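Local coordinates for septation protein imp2 (Schizosaccharomyces pombe, PDB 5C1F), which binds membrane phospholipids through its F-BAR domain, is required for normal septation and takes part in disassembling the medial ring, at residues H42-A45 with N46-E49; H89-I92 with S93-Q97; V225-T228 with F229-I233; E35-R38 with S39-E43; V100-A103 with F104-Y107. All coordinates share one frame; numbering follows the deposited sequence.

Contact 1 (H42-A45 with N46-E49); sequences HERA and NIEE
Glu48 OE1 is gripped by Arg44 one turn back in the helix and by a hydroxyl from the other half of the dimer. The main bond comes from Arg44 NH1, 2.9 Å from Glu48 OE1 and nearly straight at 170°; Arg44 NH2 adds a weak second one at 3.5 Å to the same Glu48 OE1. The oxygen lies in the guanidinium plane, at its edge, but the arginine meets it on its anti side and well out of the carboxylate plane. Arg44 gets there by a bend at its second torsion (chi2 57°), which lays its chain beside that of Glu48, both pointing the same way. Tyr51 OH of the second subunit hydrogen-bonds the same OE1, while OE2 is taken by His89, so both oxygens of this buried carboxylate are satisfied. The segment belongs to helix 18-59 of the F-BAR domain, a dimer of long helical bundles, and this turn faces both its own bundle and the partner subunit. On the partly exposed flank Asn46 holds ND2 over one face of the His42 ring, 3.3 Å from His42 NE2, with amide and ring planes 78° apart. The far nitrogen of that imidazole, ND1, is bound by Glu101 of helix 69-155. Between the two polar pairs, Ile47 lays CG1 only 3.1 Å from Glu43 O and CD1 3.9 Å from Glu43 CG. The backbone bond beneath, Ile47 N to Glu43 O, is 2.8 Å long.

Contact 2 (H89-I92 with S93-Q97); sequences HLQI and SQLLQ
Ser93 and Leu90 meet in a local helix contact, a side-chain hydroxyl bonding back to the carbonyl one turn earlier, on helix 69-155 in the F-BAR helical bundle. Ser93 OG stands between its own backbone N and carbonyl carbon (chi1 72°), a position from which it donates to Leu90 O at 2.7 Å. Gln94 N gives its regular helical bond to the same Leu90 O, 3.1 Å away, so the carbonyl has two donors, and both approach from one face of its plane. The serine is buried against Glu48 of helix 18-59, and the internal bond uses its hydroxyl proton there. Gln94 covers the same carbonyl with carbon: its CG lies 3.2 Å from Leu90 O, and the chain then runs out extended, obliquely past the Leu90 side chain. An alanine here would remove everything beyond CB and is likely to leave Leu90 O and the flank of Leu90 CG less covered on this partly exposed side. The buried side is apolar, with Leu96 packed on Phe229 and Leu232 of helix 162-252. At the start of the segment His89 NE2 is hydrogen-bonded to Asp240. Leu96 CG rests 3.3 Å from Ile92 O, and the same Leu96 CG touches Ile92 CG2 at 4.2 Å.

Contact 3 (V225-T228 with F229-I233); sequences VMWT and FTLLI
Trp227 and Leu231 are brought together by different first torsions: the tryptophan has CG anti to its N (chi1 -173°), carrying the indole outward on the flank where Leu231 lies, whereas Leu231 folds CG back beside its own N (chi1 -68°). The leucine methyl CD1 then lies 3.5 Å from Trp227 CD1 and 3.6 Å from Trp227 NE1, so the five-membered ring does the touching. This is an i to i+4 contact on helix 162-252 of the F-BAR bundle, on its more exposed side. The carbonyl beneath is shared. Thr230 OG1 donates to Trp227 O at 2.7 Å, in the carbonyl plane and on a lone pair, and Leu231 N reaches the same Trp227 O at 3.1 Å, also in that plane. The threonine methyl takes the other direction, with CG2 3.3 Å from Met226 O. Around this buried residue the second subunit closes in, its Ile247 packing on Thr230 and its Leu251 on Met226 and Trp227. Phe229 packs within its own subunit, on Leu96, and its ring meets that of Tyr41; Ile233 CG1 lies over one face of the Phe229 ring, offset toward the rim. Thr228 and Leu232 run side by side; Thr228 OG1 bonds back to Ser224 O. Leu232 CG sits 3.3 Å from Thr228 O, and its CD1 is 4.1 Å from Thr228 CG2.

Contact 4 (E35-R38 with S39-E43); sequences EELR and SFYHE
Arg38 leaves the helix from CB with CG anti to its N (chi1 -172°) and folds back over the next residue, Ser39. CG passes beside Ser39 N, and a bend at the third torsion (chi3 57°) brings one face of the guanidinium above Ser39 CA. Arg38 NE donates to Glu35 OE1 at 3.0 Å and Arg38 NH2 to Glu35 OE2 at 2.7 Å, a side-on, two-nitrogen salt bridge to the carboxylate one turn earlier. Both oxygens are met on their syn sides and lie close to the guanidinium plane, though the nitrogens stand well out of the carboxylate plane. The remaining nitrogen, Arg38 NH1, lies 3.8 Å from His42 CB and has a long, weak ion pair with Glu101 of helix 69-155. A leucine in its place would have no nitrogens to offer, and would probably leave the Glu35 carboxylate without its mate and Ser39 CA without the flat group above it. The two bonds to Glu35 probably limit rotation of the guanidinium, whose plane lies 54° from that of the His42 ring. On the inner side of the helix Leu37 CD2 touches Tyr41 CE2 at 4.2 Å, and Tyr41 CD2 comes within 3.2 Å of Leu37 O. Phe40 puts its CD2 over the centre of the Tyr41 ring. In the F-BAR bundle this turn of helix 18-59 rests by Leu37 and Arg38 on Phe104 of helix 69-155 and by Leu37 on Leu222 of helix 162-252, while Glu36 bonds the backbone of Ser64 in the second subunit and Phe40 packs on its Leu58.

Contact 5 (V100-A103 with F104-Y107); sequences VENA and FTRY
Phe104 and Val100 form the dense, buried side of this turn, while Asn102, Thr105 and Arg106 make its looser, more exposed side. With CG folded beside its own N (chi1 -62°), Phe104 lies alongside Val100, the two pointing the same way. Phe104 CD2 comes 3.1 Å from Val100 O and Phe104 CE2 4.2 Å from Val100 CG1; Glu101 O stands at the ring edge, in its plane. The backbone is uneven here. Phe104 N makes a weak bond to Glu101 O at 3.1 Å, and Thr105 N a weak one to the same Glu101 O at 3.4 Å, in keeping with the distorted backbone of Val100 (phi -109°). Regular bonding is restored at Arg106 N, 2.8 Å from Asn102 O. The turn lies on helix 69-155 of the F-BAR bundle, and Phe104 packs between the other two long helices, on Leu37 and Arg38 of one and Leu222 and Val225 of the other. Phe104 O accepts a bond from Asn34. Tyr107 stacks on Phe221 of helix 162-252. On the solvent side Arg106 is modelled in two conformers; in one of them the guanidinium lies flat over the backbone of Asn102 and Ala103 and NH2 reaches Asp98 O, a placement to be taken as tentative. Next to it Thr105 and Asn102 run side by side without a close approach, Thr105 OG1 staying 4.2 Å from Asn102 OD1, and Thr105 CB lies 3.4 Å from Asn102 O.

All five contacts are short pieces of about two turns in one stretch of the three-helix bundle: contacts 1 and 4 on helix 18-59, contacts 2 and 5 on helix 69-155, contact 3 on helix 162-252. Each is partly buried, with both buried and more exposed residues. Contacts 1, 3 and 4 also reach the second subunit, whereas contacts 2 and 5 touch no other chain. Charge prevails in contacts 1 and 4, hydroxyl-to-carbonyl bonds in contacts 2 and 3, and an aromatic ring against an irregular backbone in contact 5. Apolar groups join contact 3 to contacts 2 and 5, and contact 4 to contact 5; polar bonds tie contact 1 to contacts 2 and 5.

Contact 1 (H42-A45 with N46-E49)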
# COMPACT_ATOMS: atom_id res chain seq x y z
N HIS A 42 -8.31 1.92 -12.46
CA HIS A 42 -8.90 3.01 -11.69
C HIS A 42 -8.93 2.63 -10.21
O HIS A 42 -8.53 3.41 -9.35
CB HIS A 42 -10.31 3.33 -12.18
CG HIS A 42 -11.05 4.28 -11.29
ND1 HIS A 42 -10.82 5.64 -11.31
CD2 HIS A 42 -12.01 4.07 -10.36
CE1 HIS A 42 -11.62 6.23 -10.44
NE2 HIS A 42 -12.35 5.30 -9.85
N GLU A 43 -9.41 1.42 -9.93
CA GLU A 43 -9.49 0.92 -8.57
C GLU A 43 -8.09 0.72 -7.98
O GLU A 43 -7.84 1.10 -6.83
CB GLU A 43 -10.27 -0.40 -8.54
CG GLU A 43 -10.29 -1.11 -7.19
CD GLU A 43 -11.16 -0.41 -6.15
OE1 GLU A 43 -11.79 0.61 -6.49
OE2 GLU A 43 -11.21 -0.89 -5.00
N ARG A 44 -7.19 0.14 -8.77
CA ARG A 44 -5.82 -0.10 -8.35
C ARG A 44 -5.11 1.19 -7.93
O ARG A 44 -4.30 1.19 -7.01
CB ARG A 44 -5.04 -0.78 -9.48
CG ARG A 44 -3.61 -1.16 -9.12
CD ARG A 44 -3.57 -2.06 -7.90
NE ARG A 44 -2.19 -2.34 -7.49
CZ ARG A 44 -1.49 -1.57 -6.67
NH1 ARG A 44 -2.03 -0.48 -6.15
NH2 ARG A 44 -0.24 -1.90 -6.36
N ALA A 45 -5.44 2.28 -8.61
CA ALA A 45 -4.86 3.58 -8.31
C ALA A 45 -5.41 4.14 -7.01
O ALA A 45 -4.68 4.71 -6.20
CB ALA A 45 -5.10 4.55 -9.46
N ASN A 46 -6.72 4.00 -6.81
CA ASN A 46 -7.36 4.47 -5.59
C ASN A 46 -6.91 3.67 -4.38
O ASN A 46 -6.76 4.21 -3.29
CB ASN A 46 -8.88 4.42 -5.72
CG ASN A 46 -9.44 5.63 -6.45
OD1 ASN A 46 -8.85 6.71 -6.42
ND2 ASN A 46 -10.59 5.46 -7.09
N ILE A 47 -6.70 2.37 -4.59
CA ILE A 47 -6.14 1.52 -3.55
C ILE A 47 -4.77 2.05 -3.12
O ILE A 47 -4.48 2.16 -1.93
CB ILE A 47 -6.00 0.05 -4.02
CG1 ILE A 47 -7.39 -0.57 -4.22
CG2 ILE A 47 -5.19 -0.77 -3.03
CD1 ILE A 47 -7.35 -1.98 -4.78
N GLU A 48 -3.95 2.40 -4.11
CA GLU A 48 -2.62 2.91 -3.83
C GLU A 48 -2.67 4.26 -3.12
O GLU A 48 -1.88 4.53 -2.21
CB GLU A 48 -1.81 3.04 -5.13
CG GLU A 48 -0.32 3.27 -4.91
CD GLU A 48 0.40 2.02 -4.44
OE1 GLU A 48 -0.25 0.95 -4.38
OE2 GLU A 48 1.61 2.09 -4.14
N GLU A 49 -3.61 5.11 -3.53
CA GLU A 49 -3.75 6.43 -2.95
C GLU A 49 -4.15 6.35 -1.48
O GLU A 49 -3.54 7.00 -0.63
CB GLU A 49 -4.79 7.25 -3.73
CG GLU A 49 -4.92 8.69 -3.26
CD GLU A 49 -5.94 9.48 -4.08
OE1 GLU A 49 -6.51 8.91 -5.03
OE2 GLU A 49 -6.17 10.67 -3.76

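Contact 2 (H89-I92 with S93-Q97)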
# COMPACT_ATOMS: atom_id res chain seq x y z
N HIS A 89 4.60 6.42 -2.40
CA HIS A 89 3.35 5.76 -2.74
C HIS A 89 2.30 6.75 -3.24
O HIS A 89 1.49 6.41 -4.11
CB HIS A 89 2.82 4.96 -1.55
CG HIS A 89 3.52 3.65 -1.35
ND1 HIS A 89 3.25 2.54 -2.11
CD2 HIS A 89 4.49 3.28 -0.48
CE1 HIS A 89 4.01 1.54 -1.72
NE2 HIS A 89 4.77 1.96 -0.73
N LEU A 90 2.30 7.97 -2.72
CA LEU A 90 1.37 8.99 -3.20
C LEU A 90 1.70 9.39 -4.63
O LEU A 90 0.81 9.53 -5.47
CB LEU A 90 1.39 10.23 -2.29
CG LEU A 90 0.35 11.30 -2.64
CD1 LEU A 90 -1.06 10.73 -2.56
CD2 LEU A 90 0.48 12.52 -1.74
N GLN A 91 3.00 9.57 -4.90
CA GLN A 91 3.47 9.87 -6.25
C GLN A 91 3.14 8.72 -7.20
O GLN A 91 2.72 8.94 -8.34
CB GLN A 91 4.99 10.14 -6.22
CG GLN A 91 5.65 10.25 -7.59
CD GLN A 91 5.35 11.56 -8.30
OE1 GLN A 91 4.21 11.84 -8.66
NE2 GLN A 91 6.38 12.38 -8.51
N ILE A 92 3.32 7.49 -6.74
CA ILE A 92 3.02 6.31 -7.55
C ILE A 92 1.53 6.23 -7.89
O ILE A 92 1.17 5.94 -9.03
CB ILE A 92 3.46 5.01 -6.85
CG1 ILE A 92 4.99 4.98 -6.70
CG2 ILE A 92 3.02 3.79 -7.65
CD1 ILE A 92 5.73 4.98 -8.02
N SER A 93 0.68 6.51 -6.91
CA SER A 93 -0.76 6.47 -7.14
C SER A 93 -1.17 7.53 -8.16
O SER A 93 -2.08 7.32 -8.96
CB SER A 93 -1.53 6.66 -5.83
OG SER A 93 -1.45 7.99 -5.37
N GLN A 94 -0.49 8.68 -8.13
CA GLN A 94 -0.77 9.75 -9.08
C GLN A 94 -0.36 9.34 -10.49
O GLN A 94 -1.05 9.67 -11.46
CB GLN A 94 -0.06 11.04 -8.67
CG GLN A 94 -0.62 11.68 -7.41
CD GLN A 94 0.28 12.78 -6.85
OE1 GLN A 94 1.41 12.96 -7.29
NE2 GLN A 94 -0.23 13.51 -5.86
N LEU A 95 0.75 8.64 -10.61
CA LEU A 95 1.20 8.15 -11.91
C LEU A 95 0.32 6.99 -12.39
O LEU A 95 0.08 6.84 -13.60
CB LEU A 95 2.67 7.71 -11.85
CG LEU A 95 3.68 8.84 -11.56
CD1 LEU A 95 5.07 8.28 -11.30
CD2 LEU A 95 3.71 9.84 -12.71
N LEU A 96 -0.17 6.18 -11.46
CA LEU A 96 -1.09 5.10 -11.81
C LEU A 96 -2.36 5.68 -12.42
O LEU A 96 -2.96 5.08 -13.32
CB LEU A 96 -1.43 4.25 -10.59
CG LEU A 96 -0.39 3.23 -10.12
CD1 LEU A 96 -0.86 2.51 -8.87
CD2 LEU A 96 -0.05 2.24 -11.22
N GLN A 97 -2.77 6.85 -11.94
CA GLN A 97 -3.95 7.51 -12.47
C GLN A 97 -3.66 8.17 -13.81
O GLN A 97 -4.40 7.99 -14.77
CB GLN A 97 -4.48 8.54 -11.47
CG GLN A 97 -5.44 7.93 -10.46
CD GLN A 97 -5.53 8.71 -9.16
OE1 GLN A 97 -4.98 9.81 -9.04
NE2 GLN A 97 -6.24 8.15 -8.18

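Contact 3 (V225-T228 with F229-I233)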
# COMPACT_ATOMS: atom_id res chain seq x y z
N VAL A 225 0.94 -0.13 -21.71
CA VAL A 225 0.31 0.37 -20.49
C VAL A 225 0.49 -0.60 -19.33
O VAL A 225 0.81 -0.20 -18.22
CB VAL A 225 -1.19 0.65 -20.69
CG1 VAL A 225 -1.82 1.12 -19.39
CG2 VAL A 225 -1.39 1.70 -21.76
N MET A 226 0.29 -1.89 -19.60
CA MET A 226 0.55 -2.92 -18.60
C MET A 226 2.03 -2.93 -18.24
O MET A 226 2.39 -3.15 -17.09
CB MET A 226 0.10 -4.29 -19.09
CG MET A 226 -1.40 -4.52 -18.99
SD MET A 226 -1.90 -6.23 -19.32
CE MET A 226 -1.37 -6.44 -21.02
N TRP A 227 2.87 -2.68 -19.24
CA TRP A 227 4.31 -2.58 -18.99
C TRP A 227 4.59 -1.41 -18.07
O TRP A 227 5.32 -1.55 -17.09
CB TRP A 227 5.07 -2.43 -20.31
CG TRP A 227 6.56 -2.51 -20.15
CD1 TRP A 227 7.40 -1.49 -19.81
CD2 TRP A 227 7.38 -3.67 -20.31
NE1 TRP A 227 8.69 -1.94 -19.76
CE2 TRP A 227 8.71 -3.27 -20.07
CE3 TRP A 227 7.13 -5.00 -20.65
CZ2 TRP A 227 9.79 -4.16 -20.14
CZ3 TRP A 227 8.19 -5.88 -20.72
CH2 TRP A 227 9.51 -5.46 -20.47
N THR A 228 4.00 -0.26 -18.37
CA THR A 228 4.15 0.94 -17.55
C THR A 228 3.71 0.67 -16.12
O THR A 228 4.37 1.10 -15.17
CB THR A 228 3.36 2.13 -18.14
OG1 THR A 228 3.94 2.52 -19.39
CG2 THR A 228 3.38 3.33 -17.19
N PHE A 229 2.62 -0.06 -15.97
CA PHE A 229 2.11 -0.45 -14.65
C PHE A 229 3.18 -1.18 -13.83
O PHE A 229 3.38 -0.86 -12.66
CB PHE A 229 0.86 -1.31 -14.80
CG PHE A 229 0.39 -1.93 -13.51
CD1 PHE A 229 -0.10 -1.14 -12.49
CD2 PHE A 229 0.42 -3.31 -13.33
CE1 PHE A 229 -0.54 -1.70 -11.30
CE2 PHE A 229 -0.02 -3.88 -12.15
CZ PHE A 229 -0.51 -3.07 -11.13
N THR A 230 3.87 -2.14 -14.44
CA THR A 230 4.90 -2.90 -13.74
C THR A 230 6.12 -2.04 -13.40
O THR A 230 6.77 -2.25 -12.37
CB THR A 230 5.38 -4.12 -14.55
OG1 THR A 230 6.16 -3.68 -15.67
CG2 THR A 230 4.20 -4.94 -15.03
N LEU A 231 6.43 -1.09 -14.28
CA LEU A 231 7.56 -0.20 -14.05
C LEU A 231 7.29 0.68 -12.84
O LEU A 231 8.18 0.91 -12.02
CB LEU A 231 7.81 0.67 -15.28
CG LEU A 231 8.34 -0.04 -16.53
CD1 LEU A 231 8.63 0.97 -17.62
CD2 LEU A 231 9.58 -0.85 -16.19
N LEU A 232 6.06 1.17 -12.74
CA LEU A 232 5.65 2.00 -11.62
C LEU A 232 5.70 1.23 -10.29
O LEU A 232 6.16 1.77 -9.28
CB LEU A 232 4.23 2.54 -11.85
CG LEU A 232 4.14 3.59 -12.96
CD1 LEU A 232 2.69 4.03 -13.18
CD2 LEU A 232 5.03 4.79 -12.61
N ILE A 233 5.25 -0.02 -10.29
CA ILE A 233 5.25 -0.81 -9.06
C ILE A 233 6.68 -1.19 -8.65
O ILE A 233 7.03 -1.17 -7.47
CB ILE A 233 4.40 -2.09 -9.19
CG1 ILE A 233 2.95 -1.75 -9.55
CG2 ILE A 233 4.44 -2.89 -7.90
CD1 ILE A 233 2.23 -0.96 -8.48

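Contact 4 (E35-R38 with S39-E43)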
# COMPACT_ATOMS: atom_id res chain seq x y z
N GLU A 35 -12.63 -0.28 -21.55
CA GLU A 35 -13.30 0.24 -20.36
C GLU A 35 -13.12 -0.69 -19.16
O GLU A 35 -13.03 -0.23 -18.02
CB GLU A 35 -14.79 0.46 -20.65
CG GLU A 35 -15.64 0.84 -19.44
CD GLU A 35 -15.21 2.14 -18.78
OE1 GLU A 35 -14.57 2.97 -19.46
OE2 GLU A 35 -15.51 2.33 -17.58
N GLU A 36 -13.05 -2.00 -19.42
CA GLU A 36 -12.81 -2.97 -18.35
C GLU A 36 -11.47 -2.73 -17.68
O GLU A 36 -11.38 -2.71 -16.45
CB GLU A 36 -12.86 -4.39 -18.90
CG GLU A 36 -14.24 -4.90 -19.22
CD GLU A 36 -14.24 -6.34 -19.66
OE1 GLU A 36 -13.21 -6.80 -20.20
OE2 GLU A 36 -15.27 -7.03 -19.48
N LEU A 37 -10.44 -2.56 -18.49
CA LEU A 37 -9.09 -2.34 -17.98
C LEU A 37 -8.97 -0.98 -17.30
O LEU A 37 -8.29 -0.84 -16.29
CB LEU A 37 -8.07 -2.48 -19.10
CG LEU A 37 -7.82 -3.93 -19.53
CD1 LEU A 37 -7.07 -4.00 -20.85
CD2 LEU A 37 -7.06 -4.68 -18.44
N ARG A 38 -9.65 0.03 -17.86
CA ARG A 38 -9.66 1.35 -17.24
C ARG A 38 -10.23 1.27 -15.83
O ARG A 38 -9.67 1.82 -14.89
CB ARG A 38 -10.48 2.35 -18.07
CG ARG A 38 -10.35 3.78 -17.58
CD ARG A 38 -11.62 4.59 -17.84
NE ARG A 38 -12.79 3.96 -17.22
CZ ARG A 38 -13.10 4.05 -15.93
NH1 ARG A 38 -12.33 4.74 -15.10
NH2 ARG A 38 -14.18 3.44 -15.47
N SER A 39 -11.35 0.57 -15.71
CA SER A 39 -12.03 0.39 -14.43
C SER A 39 -11.15 -0.37 -13.44
O SER A 39 -11.12 -0.05 -12.25
CB SER A 39 -13.36 -0.34 -14.63
OG SER A 39 -13.99 -0.59 -13.39
N PHE A 40 -10.45 -1.39 -13.94
CA PHE A 40 -9.55 -2.18 -13.11
C PHE A 40 -8.43 -1.31 -12.53
O PHE A 40 -8.20 -1.31 -11.32
CB PHE A 40 -8.96 -3.33 -13.93
CG PHE A 40 -7.98 -4.18 -13.17
CD1 PHE A 40 -8.42 -5.24 -12.39
CD2 PHE A 40 -6.62 -3.93 -13.23
CE1 PHE A 40 -7.52 -6.03 -11.69
CE2 PHE A 40 -5.72 -4.72 -12.54
CZ PHE A 40 -6.17 -5.77 -11.76
N TYR A 41 -7.75 -0.57 -13.40
CA TYR A 41 -6.62 0.24 -12.97
C TYR A 41 -7.07 1.50 -12.23
O TYR A 41 -6.30 2.08 -11.47
CB TYR A 41 -5.74 0.61 -14.16
CG TYR A 41 -4.92 -0.56 -14.64
CD1 TYR A 41 -3.94 -1.12 -13.83
CD2 TYR A 41 -5.13 -1.12 -15.89
CE1 TYR A 41 -3.18 -2.20 -14.26
CE2 TYR A 41 -4.38 -2.20 -16.33
CZ TYR A 41 -3.41 -2.73 -15.51
OH TYR A 41 -2.66 -3.80 -15.94
N HIS A 42 -8.31 1.92 -12.46
CA HIS A 42 -8.90 3.01 -11.69
C HIS A 42 -8.93 2.63 -10.21
O HIS A 42 -8.53 3.41 -9.35
CB HIS A 42 -10.31 3.33 -12.18
CG HIS A 42 -11.05 4.28 -11.29
ND1 HIS A 42 -10.82 5.64 -11.31
CD2 HIS A 42 -12.01 4.07 -10.36
CE1 HIS A 42 -11.62 6.23 -10.44
NE2 HIS A 42 -12.35 5.30 -9.85
N GLU A 43 -9.41 1.42 -9.93
CA GLU A 43 -9.49 0.92 -8.57
C GLU A 43 -8.09 0.72 -7.98
O GLU A 43 -7.84 1.10 -6.83
CB GLU A 43 -10.27 -0.40 -8.54
CG GLU A 43 -10.29 -1.11 -7.19
CD GLU A 43 -11.16 -0.41 -6.15
OE1 GLU A 43 -11.79 0.61 -6.49
OE2 GLU A 43 -11.21 -0.89 -5.00

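Contact 5 (V100-A103 with F104-Y107)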
# COMPACT_ATOMS: atom_id res chain seq x y z
N VAL A 100 -1.45 5.38 -16.38
CA VAL A 100 -2.06 4.08 -16.63
C VAL A 100 -3.56 4.21 -16.86
O VAL A 100 -4.03 4.04 -17.98
CB VAL A 100 -1.77 3.10 -15.47
CG1 VAL A 100 -2.31 1.72 -15.79
CG2 VAL A 100 -0.28 3.03 -15.20
N GLU A 101 -4.31 4.53 -15.80
CA GLU A 101 -5.76 4.69 -15.92
C GLU A 101 -6.18 5.67 -17.02
O GLU A 101 -6.96 5.32 -17.90
CB GLU A 101 -6.35 5.17 -14.59
CG GLU A 101 -7.81 5.60 -14.69
CD GLU A 101 -8.32 6.25 -13.42
OE1 GLU A 101 -7.55 6.31 -12.43
OE2 GLU A 101 -9.48 6.70 -13.40
N ASN A 102 -5.65 6.89 -16.96
CA ASN A 102 -6.03 7.92 -17.92
C ASN A 102 -5.57 7.62 -19.35
O ASN A 102 -6.07 8.21 -20.30
CB ASN A 102 -5.48 9.28 -17.49
CG ASN A 102 -6.20 9.84 -16.27
OD1 ASN A 102 -7.31 9.41 -15.95
ND2 ASN A 102 -5.57 10.79 -15.60
N ALA A 103 -4.62 6.70 -19.48
CA ALA A 103 -4.16 6.28 -20.81
C ALA A 103 -5.30 5.57 -21.55
O ALA A 103 -5.46 5.75 -22.75
CB ALA A 103 -2.95 5.37 -20.70
N PHE A 104 -6.07 4.77 -20.81
CA PHE A 104 -7.25 4.13 -21.37
C PHE A 104 -8.31 5.16 -21.72
O PHE A 104 -9.02 5.02 -22.72
CB PHE A 104 -7.83 3.10 -20.40
CG PHE A 104 -6.90 1.97 -20.08
CD1 PHE A 104 -6.76 0.90 -20.94
CD2 PHE A 104 -6.15 1.99 -18.91
CE1 PHE A 104 -5.90 -0.14 -20.65
CE2 PHE A 104 -5.29 0.96 -18.61
CZ PHE A 104 -5.16 -0.11 -19.48
N THR A 105 -8.42 6.19 -20.88
CA THR A 105 -9.39 7.26 -21.10
C THR A 105 -9.07 8.03 -22.37
O THR A 105 -9.96 8.32 -23.17
CB THR A 105 -9.43 8.24 -19.91
OG1 THR A 105 -9.80 7.53 -18.72
CG2 THR A 105 -10.42 9.36 -20.17
N ARG A 106 -7.79 8.36 -22.55
CA ARG A 106 -7.33 9.07 -23.73
C ARG A 106 -7.47 8.21 -24.98
O ARG A 106 -7.68 8.72 -26.08
CB ARG A 106 -5.88 9.54 -23.55
CG ARG A 106 -5.70 10.59 -22.45
CD ARG A 106 -4.27 11.14 -22.38
NE ARG A 106 -3.29 10.11 -22.03
CZ ARG A 106 -2.81 9.90 -20.80
NH1 ARG A 106 -1.92 8.95 -20.59
NH2 ARG A 106 -3.23 10.65 -19.78
N TYR A 107 -7.35 6.90 -24.81
CA TYR A 107 -7.52 5.96 -25.91
C TYR A 107 -8.98 5.92 -26.36
O TYR A 107 -9.27 5.92 -27.56
CB TYR A 107 -7.06 4.55 -25.52
CG TYR A 107 -7.17 3.57 -26.67
CD1 TYR A 107 -6.12 3.41 -27.57
CD2 TYR A 107 -8.32 2.82 -26.87
CE1 TYR A 107 -6.22 2.53 -28.63
CE2 TYR A 107 -8.43 1.94 -27.92
CZ TYR A 107 -7.38 1.79 -28.80
OH TYR A 107 -7.48 0.92 -29.85